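Side-chain contacts in geobacter metallireducens SMUG1 (Geobacter metallireducens, PDB 5H9I), which belongs to the uracil-DNA glycosylase superfamily as a bacterial SMUG1 protein and holds a xanthine molecule in a pocket of its alpha/beta fold: residues A[9-14]-A[32-37]; A[39-44]-A[65-70]; A[54-59]-A[172-177]; A[58-63]-A[153-158]; A[139-144]-A[164-169]. All coordinates share one frame; numbering follows the deposited sequence.

Contact 1. Residues A[9-14]-A[32-37]; sequences AISDAL and NPLLYA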
# COMPACT_ATOMS: atom_id res chain seq x y z
N ALA A 9 -11.74 7.50 7.40
CA ALA A 9 -12.54 6.67 8.37
C ALA A 9 -12.14 5.20 8.29
O ALA A 9 -12.01 4.46 9.30
CB ALA A 9 -13.99 6.80 8.10
N ILE A 10 -11.99 4.73 7.06
CA ILE A 10 -11.60 3.36 6.83
C ILE A 10 -10.21 3.08 7.41
O ILE A 10 -10.03 2.09 8.04
CB ILE A 10 -11.63 3.04 5.32
CG1 ILE A 10 -13.07 3.09 4.82
CG2 ILE A 10 -11.04 1.65 5.04
CD1 ILE A 10 -13.27 3.05 3.31
N SER A 11 -9.26 3.97 7.19
CA SER A 11 -7.92 3.75 7.72
C SER A 11 -7.92 3.80 9.26
O SER A 11 -7.22 3.07 9.90
CB SER A 11 -6.82 4.73 7.13
OG SER A 11 -6.21 4.26 5.89
N ASP A 12 -8.69 4.72 9.81
CA ASP A 12 -8.74 4.82 11.28
C ASP A 12 -9.36 3.56 11.89
O ASP A 12 -8.89 3.09 12.87
CB ASP A 12 -9.44 6.10 11.72
CG ASP A 12 -8.55 7.38 11.52
OD1 ASP A 12 -7.33 7.31 11.43
OD2 ASP A 12 -9.09 8.44 11.48
N ALA A 13 -10.37 3.02 11.23
CA ALA A 13 -11.07 1.77 11.70
C ALA A 13 -10.08 0.62 11.59
O ALA A 13 -9.96 -0.22 12.47
CB ALA A 13 -12.26 1.49 10.92
N LEU A 14 -9.38 0.52 10.46
CA LEU A 14 -8.33 -0.48 10.32
C LEU A 14 -7.28 -0.39 11.44
O LEU A 14 -6.86 -1.35 11.99
CB LEU A 14 -7.72 -0.42 8.94
CG LEU A 14 -6.54 -1.38 8.64
CD1 LEU A 14 -6.96 -2.85 8.88
CD2 LEU A 14 -6.03 -1.14 7.20
N ASN A 32 3.34 0.73 12.53
CA ASN A 32 2.03 1.14 11.96
C ASN A 32 2.05 2.63 11.53
O ASN A 32 1.77 3.55 12.30
CB ASN A 32 0.93 0.89 12.93
CG ASN A 32 -0.41 1.11 12.31
OD1 ASN A 32 -0.49 1.52 11.14
ND2 ASN A 32 -1.44 0.67 13.05
N PRO A 33 2.43 2.88 10.26
CA PRO A 33 2.54 4.23 9.72
C PRO A 33 1.16 4.96 9.76
O PRO A 33 1.15 6.18 9.63
CB PRO A 33 3.13 4.06 8.32
CG PRO A 33 3.13 2.65 8.14
CD PRO A 33 2.94 1.85 9.33
N LEU A 34 0.07 4.21 9.89
CA LEU A 34 -1.23 4.87 10.01
C LEU A 34 -1.27 5.67 11.24
O LEU A 34 -2.05 6.65 11.33
CB LEU A 34 -2.40 3.87 10.02
CG LEU A 34 -2.52 2.94 8.88
CD1 LEU A 34 -3.77 2.08 8.90
CD2 LEU A 34 -2.42 3.67 7.52
N LEU A 35 -0.44 5.34 12.23
CA LEU A 35 -0.37 6.08 13.48
C LEU A 35 0.75 7.08 13.52
O LEU A 35 0.55 8.22 13.94
CB LEU A 35 -0.26 5.08 14.63
CG LEU A 35 -1.29 4.01 14.75
CD1 LEU A 35 -1.05 3.05 15.94
CD2 LEU A 35 -2.63 4.62 14.92
N TYR A 36 1.95 6.72 13.11
CA TYR A 36 3.07 7.62 13.21
C TYR A 36 3.32 8.55 12.02
O TYR A 36 4.05 9.46 12.12
CB TYR A 36 4.35 6.85 13.60
CG TYR A 36 4.91 5.90 12.58
CD1 TYR A 36 5.59 6.38 11.50
CD2 TYR A 36 4.81 4.56 12.74
CE1 TYR A 36 6.13 5.53 10.59
CE2 TYR A 36 5.37 3.70 11.84
CZ TYR A 36 6.01 4.19 10.76
OH TYR A 36 6.57 3.34 9.88
N ALA A 37 2.65 8.26 10.92
CA ALA A 37 2.72 9.11 9.73
C ALA A 37 1.32 9.45 9.27
O ALA A 37 1.02 9.44 8.13
CB ALA A 37 3.49 8.42 8.62
O HOH W 1 -4.53 6.92 9.49
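Leu34 reaches across from the short helix 33-36, just after strand 29-31, and lays the two branches of its fork against the N-terminal helix 7-19. CD1 comes up to a backbone oxygen, Ser11 O, at 3.7 Å, while CD2 lies 4.2 Å from the hydroxyl OG of the same residue. Its CG stands beside the backbone N, opposite the carbonyl carbon (chi1 -56°), which carries the fork out toward the neighbouring helix. Nearly one turn further along that helix, Leu14 offers a single methyl, CD2, 4.3 Å from Leu34 CD1. Leu34 also packs on His41 and Pro142, and no direct hydrogen bond joins the two segments. Ser11 spends its hydroxyl on His41 of helix 38-48, so Leu34 CD2 lies beside an oxygen that already has a partner. At the start of helix 33-36, Asn32 is the N-cap: OD1 takes the N-H of Leu34 at 3.0 Å, with the donor well above the carbonyl plane and the bond bent to 139°. A water donates to Leu34 O at 3.1 Å and, weakly, to Asp12 OD1. The direct touch is thus a leucine fork against a backbone oxygen, a hydroxyl and one methyl; Ser11 OG and Asp12 OD2 are held by His41 and, in a salt bridge, Arg38, so the hydrogen-bonded link between the segments is a water with one weak bond.

Contact 2. Residues A[39-44]-A[65-70]; sequences EPHVAY and WGMAQT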
# COMPACT_ATOMS: atom_id res chain seq x y z
N GLU A 39 -0.48 12.32 9.38
CA GLU A 39 -0.73 13.56 8.66
C GLU A 39 -0.43 13.37 7.18
O GLU A 39 -1.26 13.66 6.33
CB GLU A 39 -0.08 14.83 9.28
CG GLU A 39 -0.77 15.10 10.58
CD GLU A 39 -0.30 16.35 11.28
OE1 GLU A 39 0.76 16.83 10.90
OE2 GLU A 39 -1.14 16.78 12.10
N PRO A 40 0.75 12.82 6.84
CA PRO A 40 0.99 12.66 5.38
C PRO A 40 0.07 11.56 4.77
O PRO A 40 -0.36 11.69 3.61
CB PRO A 40 2.44 12.33 5.26
CG PRO A 40 2.86 12.00 6.67
CD PRO A 40 2.00 12.71 7.62
N HIS A 41 -0.24 10.54 5.54
CA HIS A 41 -1.16 9.50 5.02
C HIS A 41 -2.55 10.09 4.73
O HIS A 41 -3.09 9.86 3.66
CB HIS A 41 -1.27 8.40 6.03
CG HIS A 41 -2.15 7.28 5.59
ND1 HIS A 41 -1.80 6.40 4.56
CD2 HIS A 41 -3.40 6.92 5.95
CE1 HIS A 41 -2.79 5.56 4.37
NE2 HIS A 41 -3.78 5.85 5.19
N VAL A 42 -3.10 10.83 5.69
CA VAL A 42 -4.40 11.45 5.44
C VAL A 42 -4.35 12.49 4.34
O VAL A 42 -5.33 12.67 3.63
CB VAL A 42 -4.95 11.97 6.80
CG1 VAL A 42 -6.21 12.78 6.57
CG2 VAL A 42 -5.24 10.80 7.74
N ALA A 43 -3.24 13.24 4.21
CA ALA A 43 -3.06 14.08 3.06
C ALA A 43 -3.24 13.32 1.73
O ALA A 43 -3.92 13.76 0.83
CB ALA A 43 -1.71 14.83 3.10
N TYR A 44 -2.58 12.18 1.67
CA TYR A 44 -2.65 11.39 0.42
C TYR A 44 -4.09 10.89 0.23
O TYR A 44 -4.66 11.03 -0.86
CB TYR A 44 -1.70 10.18 0.58
CG TYR A 44 -1.84 9.11 -0.49
CD1 TYR A 44 -1.48 9.39 -1.79
CD2 TYR A 44 -2.36 7.87 -0.16
CE1 TYR A 44 -1.59 8.43 -2.81
CE2 TYR A 44 -2.49 6.91 -1.20
CZ TYR A 44 -2.12 7.23 -2.49
OH TYR A 44 -2.31 6.29 -3.49
N TRP A 65 11.63 1.78 3.39
CA TRP A 65 12.13 3.05 2.97
C TRP A 65 11.11 3.89 2.18
O TRP A 65 11.40 5.02 1.81
CB TRP A 65 13.44 2.94 2.12
CG TRP A 65 14.43 1.91 2.62
CD1 TRP A 65 14.94 0.84 1.92
CD2 TRP A 65 14.92 1.79 3.94
NE1 TRP A 65 15.72 0.07 2.74
CE2 TRP A 65 15.77 0.67 3.97
CE3 TRP A 65 14.80 2.58 5.05
CZ2 TRP A 65 16.44 0.27 5.10
CZ3 TRP A 65 15.47 2.15 6.23
CH2 TRP A 65 16.28 1.01 6.18
N GLY A 66 9.90 3.32 2.13
CA GLY A 66 8.83 3.97 1.36
C GLY A 66 7.68 4.36 2.26
O GLY A 66 7.80 5.31 3.02
N MET A 67 6.64 3.54 2.25
CA MET A 67 5.43 3.87 3.07
C MET A 67 5.81 3.93 4.60
O MET A 67 5.21 4.67 5.34
CB MET A 67 4.28 2.91 2.84
CG MET A 67 3.14 3.26 3.69
SD MET A 67 1.62 2.48 3.13
CE MET A 67 0.44 2.94 4.40
N ALA A 68 6.81 3.11 5.00
CA ALA A 68 7.17 3.13 6.48
C ALA A 68 7.75 4.45 6.82
O ALA A 68 7.88 4.73 8.04
CB ALA A 68 8.10 2.00 6.78
N GLN A 69 8.23 5.27 5.88
CA GLN A 69 8.80 6.57 6.06
C GLN A 69 7.81 7.69 5.81
O GLN A 69 7.83 8.74 6.49
CB GLN A 69 10.05 6.83 5.23
CG GLN A 69 11.12 5.77 5.34
CD GLN A 69 11.88 5.78 6.69
OE1 GLN A 69 12.05 6.87 7.24
NE2 GLN A 69 12.24 4.67 7.18
N THR A 70 6.96 7.55 4.77
CA THR A 70 6.19 8.69 4.29
C THR A 70 4.72 8.53 4.58
O THR A 70 3.94 9.51 4.37
CB THR A 70 6.41 8.80 2.74
OG1 THR A 70 5.88 7.66 2.11
CG2 THR A 70 7.80 9.15 2.37
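Two kinds of contact join Pro40 and His41 to segment 65-70, and neither is a hydrogen bond. The first sets ring carbons against a carbonyl: Pro40 CB lies 3.3 Å from Thr70 O and Pro40 CG follows at 3.6 Å, so two neighbouring ring carbons lie against the oxygen at the end of this segment. The second is a methyl beside an imidazole. Met67 CE approaches His41 obliquely, 4.1 Å from ND1 and 4.2 Å from CE1. Met67 gets there by being stretched out along its whole length, with CG opposite the backbone N (chi1 179°) and the later torsions also extended. The imidazole is turned by its polar partners, since ND1 bonds to Gly71 O and NE2 to Ser11 OG; with both nitrogens engaged, the rotation of the ring beside the methyl is probably fixed. Within 65-70, Gly66 O receives the backbone N-H groups of Gln69 at 2.9 Å and Thr70 at 3.0 Å, closing the first turn of helix 67-70. Thr70 OG1 also has partners in Gly75 and Val72 beyond the segment. In the fold, the contact sets helix 38-48 against the short helix 67-70 that follows strand 55-59. Helix 77-84 packs on Thr70, helix 7-19 meets the imidazole from its NE2 end, and Met67 itself touches xanthine.

Contact 3. Residues A[54-59]-A[172-177]; sequences EVLFVG and LALRRT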
# COMPACT_ATOMS: atom_id res chain seq x y z
N GLU A 54 -12.10 4.30 -11.14
CA GLU A 54 -12.34 3.16 -12.00
C GLU A 54 -11.50 1.95 -11.64
O GLU A 54 -11.92 0.75 -11.81
CB GLU A 54 -12.08 3.55 -13.45
CG GLU A 54 -13.04 4.58 -13.98
CD GLU A 54 -12.77 4.88 -15.47
OE1 GLU A 54 -13.43 5.88 -15.90
OE2 GLU A 54 -11.90 4.19 -16.16
N VAL A 55 -10.29 2.16 -11.12
CA VAL A 55 -9.31 1.12 -10.89
C VAL A 55 -8.61 1.36 -9.60
O VAL A 55 -8.12 2.48 -9.37
CB VAL A 55 -8.28 1.03 -12.00
CG1 VAL A 55 -7.20 0.01 -11.79
CG2 VAL A 55 -8.96 0.86 -13.39
N LEU A 56 -8.47 0.33 -8.78
CA LEU A 56 -7.71 0.33 -7.51
C LEU A 56 -6.52 -0.57 -7.57
O LEU A 56 -6.74 -1.77 -7.80
CB LEU A 56 -8.60 -0.08 -6.38
CG LEU A 56 -7.96 -0.17 -5.02
CD1 LEU A 56 -7.45 1.16 -4.55
CD2 LEU A 56 -8.92 -0.72 -3.99
N PHE A 57 -5.31 -0.09 -7.42
CA PHE A 57 -4.14 -0.89 -7.26
C PHE A 57 -3.98 -1.21 -5.79
O PHE A 57 -4.15 -0.30 -4.96
CB PHE A 57 -2.90 -0.14 -7.78
CG PHE A 57 -2.79 -0.02 -9.24
CD1 PHE A 57 -2.41 -1.07 -10.07
CD2 PHE A 57 -3.12 1.19 -9.86
CE1 PHE A 57 -2.32 -0.91 -11.44
CE2 PHE A 57 -2.99 1.36 -11.21
CZ PHE A 57 -2.61 0.28 -12.00
N VAL A 58 -3.62 -2.44 -5.44
CA VAL A 58 -3.45 -2.88 -4.10
C VAL A 58 -2.10 -3.56 -3.94
O VAL A 58 -1.77 -4.53 -4.62
CB VAL A 58 -4.53 -3.88 -3.66
CG1 VAL A 58 -4.39 -4.36 -2.27
CG2 VAL A 58 -5.86 -3.24 -3.94
N GLY A 59 -1.24 -2.95 -3.10
CA GLY A 59 0.05 -3.58 -2.73
C GLY A 59 -0.13 -4.48 -1.54
O GLY A 59 -1.19 -4.61 -1.03
N LEU A 172 -11.63 -6.66 5.62
CA LEU A 172 -12.74 -5.76 5.88
C LEU A 172 -12.43 -4.29 5.36
O LEU A 172 -13.27 -3.69 4.69
CB LEU A 172 -13.03 -5.68 7.38
CG LEU A 172 -14.00 -4.58 7.88
CD1 LEU A 172 -15.34 -4.73 7.19
CD2 LEU A 172 -14.08 -4.67 9.38
N ALA A 173 -11.18 -3.87 5.60
CA ALA A 173 -10.81 -2.51 5.15
C ALA A 173 -10.85 -2.48 3.61
O ALA A 173 -11.21 -1.49 3.01
CB ALA A 173 -9.44 -2.13 5.67
N LEU A 174 -10.39 -3.55 2.96
CA LEU A 174 -10.40 -3.58 1.53
C LEU A 174 -11.82 -3.56 0.90
O LEU A 174 -12.10 -2.86 -0.02
CB LEU A 174 -9.57 -4.78 0.95
CG LEU A 174 -9.47 -4.93 -0.52
CD1 LEU A 174 -8.95 -3.69 -1.24
CD2 LEU A 174 -8.60 -6.21 -0.81
N ARG A 175 -12.71 -4.42 1.51
CA ARG A 175 -14.07 -4.35 1.10
C ARG A 175 -14.69 -2.94 1.29
O ARG A 175 -15.36 -2.48 0.38
CB ARG A 175 -14.92 -5.39 1.85
CG ARG A 175 -14.71 -6.80 1.35
CD ARG A 175 -15.62 -7.76 2.01
NE ARG A 175 -15.33 -8.05 3.39
CZ ARG A 175 -14.51 -9.03 3.78
NH1 ARG A 175 -13.91 -9.81 2.92
NH2 ARG A 175 -14.32 -9.19 5.08
N ARG A 176 -14.43 -2.29 2.44
CA ARG A 176 -14.92 -0.98 2.64
C ARG A 176 -14.36 0.01 1.58
O ARG A 176 -15.11 0.87 1.08
CB ARG A 176 -14.52 -0.49 4.01
CG ARG A 176 -15.34 -1.13 5.15
CD ARG A 176 -14.78 -0.84 6.44
NE ARG A 176 -15.76 -1.15 7.52
CZ ARG A 176 -15.43 -1.24 8.79
NH1 ARG A 176 -14.21 -1.14 9.27
NH2 ARG A 176 -16.48 -1.51 9.62
N THR A 177 -13.09 -0.14 1.26
CA THR A 177 -12.46 0.72 0.24
C THR A 177 -13.15 0.59 -1.09
O THR A 177 -13.41 1.55 -1.85
CB THR A 177 -10.96 0.42 0.18
OG1 THR A 177 -10.37 0.64 1.45
CG2 THR A 177 -10.33 1.26 -0.91
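Leu56 and Leu174 both place CG opposite their backbone N (chi1 178° and -179°), and this common torsion sends the two forks into the interface between strand 55-59 and helix 160-181. There Leu56 CD2 meets Leu174 CD1 at 4.0 Å, the two side chains passing at a slant. The same Leu56 methyl touches Thr177 CG2 at 3.9 Å, this time nearly at a right angle, so it is shared between two residues about one helical turn apart. Val58, two places along on the same side of the strand, adds CG2, 4.1 Å from Leu174 CD1. Thr177 turns its methyl to the strand while its hydroxyl bonds within the helix: OG1 donates to Ala173 O at 2.8 Å. That oxygen also accepts Thr177 N, the two donors arriving from opposite faces of the carbonyl plane. The axes of the strand and helix segments are 11.6 Å apart. Cys197 of helix 191-201 touches both Val58 and Leu174, and Ile10 of helix 7-19 packs on Thr177. This is the buried apolar layer of an alpha/beta fold, a helix running along one face of the central parallel sheet, nearly antiparallel to strand 55-59 (163°), as in the uracil-DNA glycosylase superfamily.

Contact 4. Residues A[58-63]-A[153-158]; sequences VGMNPG and ITPDKL. With XAN (xanthine), chain B.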
# COMPACT_ATOMS: atom_id res chain seq x y z
N VAL A 58 -3.62 -2.44 -5.44
CA VAL A 58 -3.45 -2.88 -4.10
C VAL A 58 -2.10 -3.56 -3.94
O VAL A 58 -1.77 -4.53 -4.62
CB VAL A 58 -4.53 -3.88 -3.66
CG1 VAL A 58 -4.39 -4.36 -2.27
CG2 VAL A 58 -5.86 -3.24 -3.94
N GLY A 59 -1.24 -2.95 -3.10
CA GLY A 59 0.05 -3.58 -2.73
C GLY A 59 -0.13 -4.48 -1.54
O GLY A 59 -1.19 -4.61 -1.03
N MET A 60 0.94 -5.03 -1.11
CA MET A 60 0.93 -5.96 0.01
C MET A 60 1.12 -5.24 1.32
O MET A 60 0.26 -5.22 2.12
CB MET A 60 2.01 -7.02 -0.20
CG MET A 60 2.18 -8.02 0.96
SD MET A 60 3.50 -9.35 0.62
CE MET A 60 4.88 -8.30 0.81
N ASN A 61 2.30 -4.70 1.56
CA ASN A 61 2.55 -3.99 2.78
C ASN A 61 3.76 -3.06 2.62
O ASN A 61 4.41 -3.14 1.61
CB ASN A 61 2.69 -4.95 4.03
CG ASN A 61 4.06 -5.58 4.17
OD1 ASN A 61 4.64 -6.13 3.21
ND2 ASN A 61 4.59 -5.53 5.40
N PRO A 62 3.99 -2.14 3.55
CA PRO A 62 5.05 -1.15 3.32
C PRO A 62 6.44 -1.67 3.15
O PRO A 62 6.79 -2.73 3.74
CB PRO A 62 5.04 -0.36 4.62
CG PRO A 62 3.57 -0.39 5.09
CD PRO A 62 3.20 -1.83 4.76
N GLY A 63 7.24 -1.01 2.32
CA GLY A 63 8.68 -1.24 2.37
C GLY A 63 9.21 -0.29 3.40
O GLY A 63 8.70 0.81 3.70
N ILE A 153 9.67 -9.30 7.70
CA ILE A 153 8.85 -10.48 7.75
C ILE A 153 7.61 -10.11 6.91
O ILE A 153 6.81 -9.31 7.36
CB ILE A 153 8.38 -10.93 9.15
CG1 ILE A 153 9.56 -11.16 10.15
CG2 ILE A 153 7.44 -12.11 9.07
CD1 ILE A 153 9.12 -11.25 11.61
N THR A 154 7.47 -10.67 5.71
CA THR A 154 6.25 -10.43 4.89
C THR A 154 5.08 -11.12 5.48
O THR A 154 5.19 -12.08 6.16
CB THR A 154 6.49 -10.91 3.44
OG1 THR A 154 6.92 -12.27 3.43
CG2 THR A 154 7.53 -10.08 2.87
N PRO A 155 3.86 -10.60 5.26
CA PRO A 155 2.74 -11.15 6.02
C PRO A 155 2.32 -12.60 5.69
O PRO A 155 1.69 -13.25 6.53
CB PRO A 155 1.58 -10.19 5.71
CG PRO A 155 2.18 -9.09 4.99
CD PRO A 155 3.59 -9.31 4.63
N ASP A 156 2.71 -13.08 4.53
CA ASP A 156 2.52 -14.45 4.20
C ASP A 156 3.30 -15.42 5.14
O ASP A 156 2.90 -16.58 5.26
CB ASP A 156 2.93 -14.64 2.73
CG ASP A 156 4.41 -14.42 2.51
OD1 ASP A 156 4.79 -13.24 2.53
OD2 ASP A 156 5.21 -15.40 2.36
N LYS A 157 4.38 -14.96 5.81
CA LYS A 157 5.26 -15.78 6.67
C LYS A 157 4.93 -15.71 8.18
O LYS A 157 5.67 -16.24 9.02
CB LYS A 157 6.73 -15.37 6.46
CG LYS A 157 7.16 -15.40 4.98
CD LYS A 157 8.61 -14.90 4.70
CE LYS A 157 9.00 -13.59 5.45
NZ LYS A 157 9.95 -12.63 4.77
N LEU A 158 3.81 -15.07 8.52
CA LEU A 158 3.30 -15.07 9.88
C LEU A 158 2.65 -16.42 10.21
O LEU A 158 2.06 -17.06 9.34
CB LEU A 158 2.25 -13.97 10.11
CG LEU A 158 2.75 -12.51 9.82
CD1 LEU A 158 1.64 -11.47 9.86
CD2 LEU A 158 3.87 -12.08 10.73
N9 XAN B . 7.27 -1.36 -1.77
C4 XAN B . 6.02 -1.29 -1.39
N3 XAN B . 5.25 -0.34 -0.88
C2 XAN B . 4.05 -0.59 -0.61
O2 XAN B . 3.38 0.28 -0.10
N1 XAN B . 3.47 -1.76 -0.87
C6 XAN B . 4.10 -2.77 -1.40
O6 XAN B . 3.59 -3.88 -1.59
C5 XAN B . 5.46 -2.59 -1.65
N7 XAN B . 6.40 -3.36 -2.16
C8 XAN B . 7.50 -2.62 -2.24
O HOH W 2 6.88 -6.40 6.86
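Where strand 55-59 gives way to loop, the backbone at Asn61 comes within 7.7 Å (CA to CA) of Thr154, just ahead of the 3-10 turn 155-157. Met60 runs out with CG opposite its backbone N and then bends at chi3 (73°), which brings the methyl CE to within 3.8 Å of Thr154 CG2. Its sulfur SD lies 4.0 Å from Pro155 CD. The same proline carbon sits 3.6 Å from Asn61 OD1, so Pro155 is set against both neighbouring side chains. Gly59, Met60, Asn61 and Gly63 line part of the xanthine pocket: Met60 N donates to xanthine O6 at 2.9 Å, and Asn61 N adds a long, weak bond to the same oxygen. Xanthine therefore meets the backbone at residues whose side chains face the 153-158 loop. Asn61 ND2 bonds to Leu143 O and to a water at 2.9 Å; this water also lies 3.0 Å from Ile153 O, to which it can donate, giving a polar link beside the proline. Within the second loop, Thr154 OG1 donates to Asp156 OD1 from the syn side, tilted out of the carboxylate plane, and Lys157 N closes the turn on Thr154 O at 3.0 Å. Phe192 of helix 191-201 touches both Met60 and Asp156.

Contact 5. Residues A[139-144]-A[164-169]; sequences NYCPLL and EPLFAA. With XAN (xanthine), chain B.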
# COMPACT_ATOMS: atom_id res chain seq x y z
N ASN A 139 -2.42 -0.07 0.16
CA ASN A 139 -1.86 -1.36 0.56
C ASN A 139 -2.94 -2.19 1.25
O ASN A 139 -3.70 -1.65 2.01
CB ASN A 139 -0.73 -1.19 1.58
CG ASN A 139 0.60 -1.16 0.94
OD1 ASN A 139 0.82 -1.71 -0.12
ND2 ASN A 139 1.50 -0.32 1.54
N TYR A 140 -2.86 -3.49 1.09
CA TYR A 140 -3.71 -4.41 1.80
C TYR A 140 -3.43 -4.36 3.30
O TYR A 140 -4.37 -4.32 4.08
CB TYR A 140 -3.40 -5.79 1.26
CG TYR A 140 -4.16 -6.91 1.96
CD1 TYR A 140 -5.49 -7.03 1.81
CD2 TYR A 140 -3.50 -7.73 2.88
CE1 TYR A 140 -6.21 -8.02 2.50
CE2 TYR A 140 -4.17 -8.69 3.56
CZ TYR A 140 -5.48 -8.86 3.32
OH TYR A 140 -6.16 -9.84 4.03
N CYS A 141 -2.13 -4.38 3.65
CA CYS A 141 -1.71 -4.40 5.07
C CYS A 141 -0.83 -3.21 5.30
O CYS A 141 0.11 -3.02 4.61
CB CYS A 141 -1.01 -5.73 5.32
SG CYS A 141 -0.28 -5.83 6.99
N PRO A 142 -1.20 -2.37 6.25
CA PRO A 142 -0.38 -1.18 6.50
C PRO A 142 0.79 -1.39 7.45
O PRO A 142 1.58 -0.45 7.62
CB PRO A 142 -1.36 -0.25 7.11
CG PRO A 142 -2.23 -1.12 7.92
CD PRO A 142 -2.48 -2.33 7.02
N LEU A 143 0.92 -2.56 8.03
CA LEU A 143 1.96 -2.81 9.06
C LEU A 143 3.20 -3.32 8.44
O LEU A 143 3.14 -4.12 7.47
CB LEU A 143 1.38 -3.85 9.96
CG LEU A 143 0.16 -3.52 10.75
CD1 LEU A 143 -0.27 -4.73 11.59
CD2 LEU A 143 0.25 -2.25 11.55
N LEU A 144 4.36 -2.98 9.03
CA LEU A 144 5.66 -3.57 8.71
C LEU A 144 6.09 -4.47 9.92
O LEU A 144 5.89 -4.04 11.03
CB LEU A 144 6.67 -2.48 8.52
CG LEU A 144 8.03 -2.88 8.05
CD1 LEU A 144 8.09 -2.93 6.54
CD2 LEU A 144 9.15 -2.00 8.53
N GLU A 164 -4.56 -15.09 10.56
CA GLU A 164 -5.99 -15.03 10.33
C GLU A 164 -6.66 -13.76 10.87
O GLU A 164 -7.46 -13.18 10.14
CB GLU A 164 -6.68 -16.34 10.86
CG GLU A 164 -6.36 -17.59 10.07
CD GLU A 164 -7.00 -18.83 10.71
OE1 GLU A 164 -7.61 -18.72 11.80
OE2 GLU A 164 -6.83 -19.93 10.09
N PRO A 165 -6.38 -13.27 12.05
CA PRO A 165 -7.09 -12.07 12.49
C PRO A 165 -6.56 -10.80 11.75
O PRO A 165 -7.36 -9.90 11.55
CB PRO A 165 -6.84 -12.02 14.04
CG PRO A 165 -5.86 -13.06 14.26
CD PRO A 165 -5.87 -14.05 13.20
N LEU A 166 -5.31 -10.88 11.34
CA LEU A 166 -4.69 -9.73 10.57
C LEU A 166 -5.45 -9.66 9.26
O LEU A 166 -5.95 -8.58 8.85
CB LEU A 166 -3.22 -9.95 10.35
CG LEU A 166 -2.53 -8.97 9.36
CD1 LEU A 166 -2.54 -7.57 9.91
CD2 LEU A 166 -1.14 -9.46 8.99
N PHE A 167 -5.59 -10.78 8.57
CA PHE A 167 -6.24 -10.81 7.27
C PHE A 167 -7.72 -10.48 7.40
O PHE A 167 -8.31 -9.84 6.51
CB PHE A 167 -6.04 -12.13 6.51
CG PHE A 167 -4.60 -12.38 5.99
CD1 PHE A 167 -3.61 -11.56 6.20
CD2 PHE A 167 -4.35 -13.52 5.28
CE1 PHE A 167 -2.31 -11.81 5.81
CE2 PHE A 167 -3.07 -13.77 4.82
CZ PHE A 167 -2.07 -12.93 5.07
N ALA A 168 -8.37 -10.88 8.49
CA ALA A 168 -9.76 -10.51 8.67
C ALA A 168 -9.93 -8.99 8.72
O ALA A 168 -10.85 -8.50 8.03
CB ALA A 168 -10.35 -11.05 9.95
N ALA A 169 -9.04 -8.31 9.43
CA ALA A 169 -9.11 -6.86 9.57
C ALA A 169 -8.81 -6.16 8.16
O ALA A 169 -9.51 -5.25 7.77
CB ALA A 169 -8.16 -6.35 10.60
N9 XAN B . 7.27 -1.36 -1.77
C4 XAN B . 6.02 -1.29 -1.39
N3 XAN B . 5.25 -0.34 -0.88
C2 XAN B . 4.05 -0.59 -0.61
O2 XAN B . 3.38 0.28 -0.10
N1 XAN B . 3.47 -1.76 -0.87
C6 XAN B . 4.10 -2.77 -1.40
O6 XAN B . 3.59 -3.88 -1.59
C5 XAN B . 5.46 -2.59 -1.65
N7 XAN B . 6.40 -3.36 -2.16
C8 XAN B . 7.50 -2.62 -2.24
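The loop that leaves strand 135-139 starts in the xanthine pocket and then packs through Tyr140, Cys141 and Leu143 on helix 160-181. Tyr140 and Phe167 form an offset edge-to-face (T-shaped) pair: the tyrosine presents its edge to the phenylalanine face, with centroids 5.8 Å apart and planes at 74°. Tyr140 CE2 is 3.9 Å from Phe167 CD1, an atom lying near the plane of the tyrosine ring. With CG opposite its backbone N (chi1 177°), Tyr140 extends far enough for its OH to come within 3.4 Å of Phe167 CB. That hydroxyl is hydrogen-bonded to Asp171 on the same helix and to Arg196 on helix 191-201, which fix the end of the ring against the helix. At the pocket end of the loop, the Asn139 amide makes two hydrogen bonds to xanthine: OD1 accepts from N1 at 2.8 Å along a nearly straight bond (167°), and ND2 donates to O2 at 2.6 Å. The family's parallel sheet thus carries, at the tip of an outermost strand, an asparagine that hydrogen-bonds xanthine and, next to it, a tyrosine directed into the helix layer. Further along, the single methyl Leu166 CD1 meets two residues, 4.1 Å from Cys141 SG and 4.0 Å from Leu143 CD1; the two leucines run past each other in opposite directions. Leu18 of helix 7-19 and Leu158 also pack on Leu166.

Overall arrangement
Contacts 1, 2, 3 and 5 are buried, whereas contact 4 is only partly so. Contacts 3 and 5 both use helix 160-181: in the first it packs against the parallel sheet through apolar methyls, the second mixes aromatic, sulfur and aliphatic groups where a loop leaves that sheet. Contact 4 shares Val58 and Gly59 with contact 3 but continues into the xanthine pocket, where it meets contact 5, and combines sulfur-proline packing with a water link. Contacts 1 and 2 each set a longer helix (7-19, 38-48) against a short one (33-36, 67-70), with side-chain carbons against backbone oxygens; Tyr36 with Ala68 links them. Helix 7-19 connects contact 1 to contact 3 through Ile10.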